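Long-range contact in succinate-semialdehyde dehydrogenase (NAD(P)(+)) (Marinobacter aquaeolei, PDB 3RH9), which probably oxidises succinate semialdehyde to succinate with a nicotinamide dinucleotide as electron acceptor, as a member of the aldehyde dehydrogenase family: residues A[29-43]-A[182-194]. Numbering follows the deposited sequence.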
loop_
_atom_site.group_PDB
_atom_site.type_symbol
_atom_site.label_atom_id
_atom_site.label_comp_id
_atom_site.label_asym_id
_atom_site.label_seq_id
_atom_site.Cartn_x
_atom_site.Cartn_y
_atom_site.Cartn_z
ATOM N N PHE A 29 -31.356 -13.506 -7.252
ATOM C CA PHE A 29 -30.334 -14.320 -7.923
ATOM C C PHE A 29 -30.280 -15.673 -7.253
ATOM O O PHE A 29 -30.571 -15.786 -6.063
ATOM C CB PHE A 29 -28.941 -13.636 -7.996
ATOM C CG PHE A 29 -28.191 -13.534 -6.669
ATOM C CD1 PHE A 29 -27.403 -14.587 -6.209
ATOM C CD2 PHE A 29 -28.225 -12.356 -5.917
ATOM C CE1 PHE A 29 -26.688 -14.485 -5.000
ATOM C CE2 PHE A 29 -27.519 -12.242 -4.721
ATOM C CZ PHE A 29 -26.751 -13.307 -4.258
ATOM N N ASP A 30 -29.930 -16.705 -8.012
ATOM C CA ASP A 30 -29.959 -18.061 -7.475
ATOM C C ASP A 30 -28.637 -18.495 -6.851
ATOM O O ASP A 30 -27.550 -18.160 -7.334
ATOM C CB ASP A 30 -30.361 -19.062 -8.563
ATOM C CG ASP A 30 -31.778 -18.833 -9.083
ATOM O OD1 ASP A 30 -32.511 -17.979 -8.523
ATOM O OD2 ASP A 30 -32.168 -19.522 -10.055
ATOM N N VAL A 31 -28.739 -19.249 -5.767
ATOM C CA VAL A 31 -27.591 -19.963 -5.241
ATOM C C VAL A 31 -27.809 -21.451 -5.480
ATOM O O VAL A 31 -28.904 -21.974 -5.273
ATOM C CB VAL A 31 -27.393 -19.695 -3.735
ATOM C CG1 VAL A 31 -26.093 -20.307 -3.251
ATOM C CG2 VAL A 31 -27.417 -18.202 -3.462
ATOM N N TYR A 32 -26.769 -22.140 -5.924
ATOM C CA TYR A 32 -26.874 -23.570 -6.191
ATOM C C TYR A 32 -26.086 -24.380 -5.188
ATOM O O TYR A 32 -25.102 -23.906 -4.657
ATOM C CB TYR A 32 -26.325 -23.864 -7.580
ATOM C CG TYR A 32 -27.266 -23.497 -8.704
ATOM C CD1 TYR A 32 -27.359 -22.184 -9.163
ATOM C CD2 TYR A 32 -28.060 -24.471 -9.315
ATOM C CE1 TYR A 32 -28.209 -21.854 -10.193
ATOM C CE2 TYR A 32 -28.920 -24.141 -10.346
ATOM C CZ TYR A 32 -28.987 -22.835 -10.781
ATOM O OH TYR A 32 -29.841 -22.514 -11.804
ATOM N N ASN A 33 -26.514 -25.601 -4.919
ATOM C CA ASN A 33 -25.654 -26.535 -4.213
ATOM C C ASN A 33 -24.819 -27.261 -5.265
ATOM O O ASN A 33 -25.362 -27.926 -6.130
ATOM C CB ASN A 33 -26.472 -27.525 -3.394
ATOM C CG ASN A 33 -25.606 -28.535 -2.674
ATOM O OD1 ASN A 33 -24.489 -28.829 -3.095
ATOM N ND2 ASN A 33 -26.116 -29.073 -1.575
ATOM N N PRO A 34 -23.490 -27.117 -5.215
ATOM C CA PRO A 34 -22.692 -27.684 -6.306
ATOM C C PRO A 34 -22.777 -29.203 -6.351
ATOM O O PRO A 34 -22.325 -29.811 -7.318
ATOM C CB PRO A 34 -21.267 -27.252 -5.955
ATOM C CG PRO A 34 -21.451 -26.069 -5.026
ATOM C CD PRO A 34 -22.665 -26.392 -4.239
ATOM N N ALA A 35 -23.353 -29.801 -5.317
ATOM C CA ALA A 35 -23.398 -31.250 -5.208
ATOM C C ALA A 35 -24.620 -31.828 -5.906
ATOM O O ALA A 35 -24.616 -32.985 -6.313
ATOM C CB ALA A 35 -23.372 -31.665 -3.746
ATOM N N THR A 36 -25.662 -31.024 -6.061
ATOM C CA THR A 36 -26.926 -31.553 -6.548
ATOM C C THR A 36 -27.415 -30.869 -7.818
ATOM O O THR A 36 -28.303 -31.375 -8.508
ATOM C CB THR A 36 -28.017 -31.397 -5.497
ATOM O OG1 THR A 36 -28.435 -30.028 -5.451
ATOM C CG2 THR A 36 -27.508 -31.832 -4.135
ATOM N N GLY A 37 -26.838 -29.714 -8.124
ATOM C CA GLY A 37 -27.291 -28.925 -9.247
ATOM C C GLY A 37 -28.576 -28.182 -8.955
ATOM O O GLY A 37 -29.078 -27.481 -9.833
ATOM N N SER A 38 -29.108 -28.311 -7.736
ATOM C CA SER A 38 -30.353 -27.621 -7.367
ATOM C C SER A 38 -30.126 -26.227 -6.773
ATOM O O SER A 38 -29.110 -25.954 -6.126
ATOM C CB SER A 38 -31.183 -28.438 -6.360
ATOM O OG SER A 38 -31.486 -29.745 -6.810
ATOM N N VAL A 39 -31.107 -25.361 -6.978
ATOM C CA VAL A 39 -31.148 -24.053 -6.345
ATOM C C VAL A 39 -31.539 -24.189 -4.870
ATOM O O VAL A 39 -32.530 -24.831 -4.544
ATOM C CB VAL A 39 -32.153 -23.143 -7.090
ATOM C CG1 VAL A 39 -32.626 -22.009 -6.212
ATOM C CG2 VAL A 39 -31.526 -22.634 -8.392
ATOM N N ILE A 40 -30.758 -23.602 -3.971
ATOM C CA ILE A 40 -31.037 -23.770 -2.544
ATOM C C ILE A 40 -31.492 -22.474 -1.888
ATOM O O ILE A 40 -31.916 -22.468 -0.737
ATOM C CB ILE A 40 -29.856 -24.412 -1.765
ATOM C CG1 ILE A 40 -28.616 -23.514 -1.793
ATOM C CG2 ILE A 40 -29.538 -25.788 -2.335
ATOM C CD1 ILE A 40 -27.408 -24.116 -1.100
ATOM N N ALA A 41 -31.442 -21.385 -2.640
ATOM C CA ALA A 41 -31.865 -20.108 -2.104
ATOM C C ALA A 41 -32.006 -19.080 -3.205
ATOM O O ALA A 41 -31.336 -19.164 -4.233
ATOM C CB ALA A 41 -30.871 -19.627 -1.055
ATOM N N LYS A 42 -32.890 -18.115 -2.983
ATOM C CA LYS A 42 -33.018 -16.971 -3.871
ATOM C C LYS A 42 -32.767 -15.668 -3.104
ATOM O O LYS A 42 -33.589 -15.234 -2.296
ATOM C CB LYS A 42 -34.391 -16.954 -4.528
ATOM C CG LYS A 42 -34.626 -18.081 -5.527
ATOM C CD LYS A 42 -36.063 -18.047 -6.057
ATOM C CE LYS A 42 -36.150 -18.253 -7.575
ATOM N NZ LYS A 42 -35.787 -19.624 -8.028
ATOM N N VAL A 43 -31.622 -15.048 -3.372
ATOM C CA VAL A 43 -31.203 -13.847 -2.669
ATOM C C VAL A 43 -31.500 -12.572 -3.455
ATOM O O VAL A 43 -31.322 -12.524 -4.669
ATOM C CB VAL A 43 -29.689 -13.900 -2.377
ATOM C CG1 VAL A 43 -29.298 -12.809 -1.402
ATOM C CG2 VAL A 43 -29.314 -15.255 -1.826
ATOM N N PRO A 182 -20.074 -10.272 -0.384
ATOM C CA PRO A 182 -19.621 -11.639 -0.653
ATOM C C PRO A 182 -19.868 -12.037 -2.098
ATOM O O PRO A 182 -20.585 -11.346 -2.825
ATOM C CB PRO A 182 -20.515 -12.466 0.263
ATOM C CG PRO A 182 -21.824 -11.746 0.187
ATOM C CD PRO A 182 -21.479 -10.254 0.074
ATOM N N ALA A 183 -19.260 -13.144 -2.512
ATOM C CA ALA A 183 -19.477 -13.689 -3.844
ATOM C C ALA A 183 -20.928 -14.179 -3.963
ATOM O O ALA A 183 -21.482 -14.711 -3.006
ATOM C CB ALA A 183 -18.497 -14.819 -4.092
ATOM N N SER A 184 -21.550 -13.999 -5.125
ATOM C CA SER A 184 -22.927 -14.462 -5.292
ATOM C C SER A 184 -23.048 -15.991 -5.266
ATOM O O SER A 184 -24.148 -16.520 -5.156
ATOM C CB SER A 184 -23.544 -13.919 -6.573
ATOM O OG SER A 184 -23.592 -12.512 -6.540
ATOM N N GLU A 185 -21.921 -16.691 -5.376
ATOM C CA GLU A 185 -21.894 -18.147 -5.258
ATOM C C GLU A 185 -22.012 -18.589 -3.802
ATOM O O GLU A 185 -22.422 -19.717 -3.517
ATOM C CB GLU A 185 -20.598 -18.725 -5.845
ATOM C CG GLU A 185 -20.451 -18.588 -7.366
ATOM C CD GLU A 185 -19.868 -17.232 -7.812
ATOM O OE1 GLU A 185 -19.502 -16.399 -6.938
ATOM O OE2 GLU A 185 -19.769 -17.013 -9.048
ATOM N N THR A 186 -21.633 -17.703 -2.881
ATOM C CA THR A 186 -21.636 -18.045 -1.458
ATOM C C THR A 186 -22.076 -16.908 -0.539
ATOM O O THR A 186 -21.327 -16.497 0.341
ATOM C CB THR A 186 -20.253 -18.554 -1.008
ATOM O OG1 THR A 186 -19.239 -17.688 -1.535
ATOM C CG2 THR A 186 -20.020 -19.986 -1.500
ATOM N N PRO A 187 -23.309 -16.419 -0.722
ATOM C CA PRO A 187 -23.824 -15.326 0.101
ATOM C C PRO A 187 -24.384 -15.819 1.438
ATOM O O PRO A 187 -24.480 -15.045 2.383
ATOM C CB PRO A 187 -24.973 -14.774 -0.737
ATOM C CG PRO A 187 -25.145 -15.711 -1.896
ATOM C CD PRO A 187 -24.333 -16.913 -1.651
ATOM N N LEU A 188 -24.748 -17.091 1.519
ATOM C CA LEU A 188 -25.506 -17.572 2.667
ATOM C C LEU A 188 -24.652 -17.688 3.919
ATOM O O LEU A 188 -25.150 -17.555 5.041
ATOM C CB LEU A 188 -26.187 -18.913 2.364
ATOM C CG LEU A 188 -26.929 -19.009 1.027
ATOM C CD1 LEU A 188 -27.306 -20.450 0.759
ATOM C CD2 LEU A 188 -28.142 -18.074 0.977
ATOM N N THR A 189 -23.368 -17.954 3.736
ATOM C CA THR A 189 -22.496 -18.058 4.882
ATOM C C THR A 189 -22.421 -16.654 5.437
ATOM O O THR A 189 -22.392 -16.453 6.647
ATOM C CB THR A 189 -21.110 -18.600 4.503
ATOM O OG1 THR A 189 -21.244 -19.966 4.118
ATOM C CG2 THR A 189 -20.167 -18.552 5.675
HETATM N N MSE A 190 -22.420 -15.680 4.533
HETATM C CA MSE A 190 -22.316 -14.290 4.929
HETATM C C MSE A 190 -23.568 -13.884 5.698
HETATM O O MSE A 190 -23.497 -13.243 6.756
HETATM C CB MSE A 190 -22.110 -13.384 3.712
HETATM C CG MSE A 190 -21.573 -12.011 4.089
HETATM SE SE MSE A 190 -19.869 -12.217 5.045
HETATM C CE MSE A 190 -19.981 -10.705 6.225
ATOM N N ILE A 191 -24.718 -14.262 5.161
ATOM C CA ILE A 191 -25.959 -13.948 5.832
ATOM C C ILE A 191 -25.961 -14.549 7.240
ATOM O O ILE A 191 -26.319 -13.876 8.206
ATOM C CB ILE A 191 -27.178 -14.382 5.002
ATOM C CG1 ILE A 191 -27.236 -13.553 3.723
ATOM C CG2 ILE A 191 -28.450 -14.170 5.792
ATOM C CD1 ILE A 191 -28.330 -13.947 2.801
ATOM N N ALA A 192 -25.519 -15.800 7.352
ATOM C CA ALA A 192 -25.458 -16.487 8.640
ATOM C C ALA A 192 -24.568 -15.749 9.632
ATOM O O ALA A 192 -24.936 -15.547 10.793
ATOM C CB ALA A 192 -24.974 -17.914 8.458
ATOM N N PHE A 193 -23.394 -15.350 9.162
ATOM C CA PHE A 193 -22.478 -14.521 9.932
ATOM C C PHE A 193 -23.157 -13.227 10.432
ATOM O O PHE A 193 -23.056 -12.880 11.615
ATOM C CB PHE A 193 -21.245 -14.200 9.090
ATOM C CG PHE A 193 -20.145 -13.560 9.859
ATOM C CD1 PHE A 193 -19.886 -13.942 11.163
ATOM C CD2 PHE A 193 -19.359 -12.580 9.280
ATOM C CE1 PHE A 193 -18.854 -13.345 11.881
ATOM C CE2 PHE A 193 -18.324 -11.983 9.986
ATOM C CZ PHE A 193 -18.066 -12.361 11.285
ATOM N N PHE A 194 -23.850 -12.521 9.542
ATOM C CA PHE A 194 -24.521 -11.297 9.949
ATOM C C PHE A 194 -25.632 -11.591 10.926
ATOM O O PHE A 194 -25.844 -10.838 11.868
ATOM C CB PHE A 194 -25.026 -10.496 8.753
ATOM C CG PHE A 194 -24.055 -9.469 8.286
ATOM C CD1 PHE A 194 -24.158 -8.164 8.712
ATOM C CD2 PHE A 194 -23.007 -9.811 7.465
ATOM C CE1 PHE A 194 -23.256 -7.204 8.297
ATOM C CE2 PHE A 194 -22.101 -8.850 7.049
ATOM C CZ PHE A 194 -22.225 -7.546 7.471
#
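Phe29 lies between its own hairpin and the loop that leads into helix 188-194. One face of its ring rests on Val43 CB, in the partner strand, while Ser184 OG sits over the opposite face, off toward the rim. Pro187 approaches the ring's edge, its CG 3.7 Å from Phe29 CE1. With CG lodged between backbone N and carbonyl carbon (chi1 71°), the ring is swung over Val43 and out to Ser184 and Pro187. Cutting Phe29 back to an alanine would remove the ring, and is likely to leave Ser184 and Pro187 CG without their aromatic neighbour and open a gap beside Val43.

Proline is well tolerated at the start of a helix, where its missing N-H costs no helical bond, and its compact ring gives Phe29 and Val31 a rigid apolar surface. Val31 and the proline ring run alongside each other, pointing opposite ways, with Val31 CG2 3.7 Å from Pro187 CG. The other branch, Val31 CG1, turns to the type I turn 183-186 and lies 3.7 Å from Glu185 O.

The two methyls of Leu188 divide their contacts along strand 39-43. CD2 meets Ala41 CB at 3.7 Å, where a small residue lets the leucine come close, and also touches Val43 CG2; CD1 meets Ile40 CD1 at 4.1 Å. No hydrogen bond joins the two segments. Through these apolar contacts the antiparallel beta hairpin near the N-terminus covers the start of a helix flanking the parallel sheet of the Rossmann-like, cofactor-binding domain characteristic of aldehyde dehydrogenases.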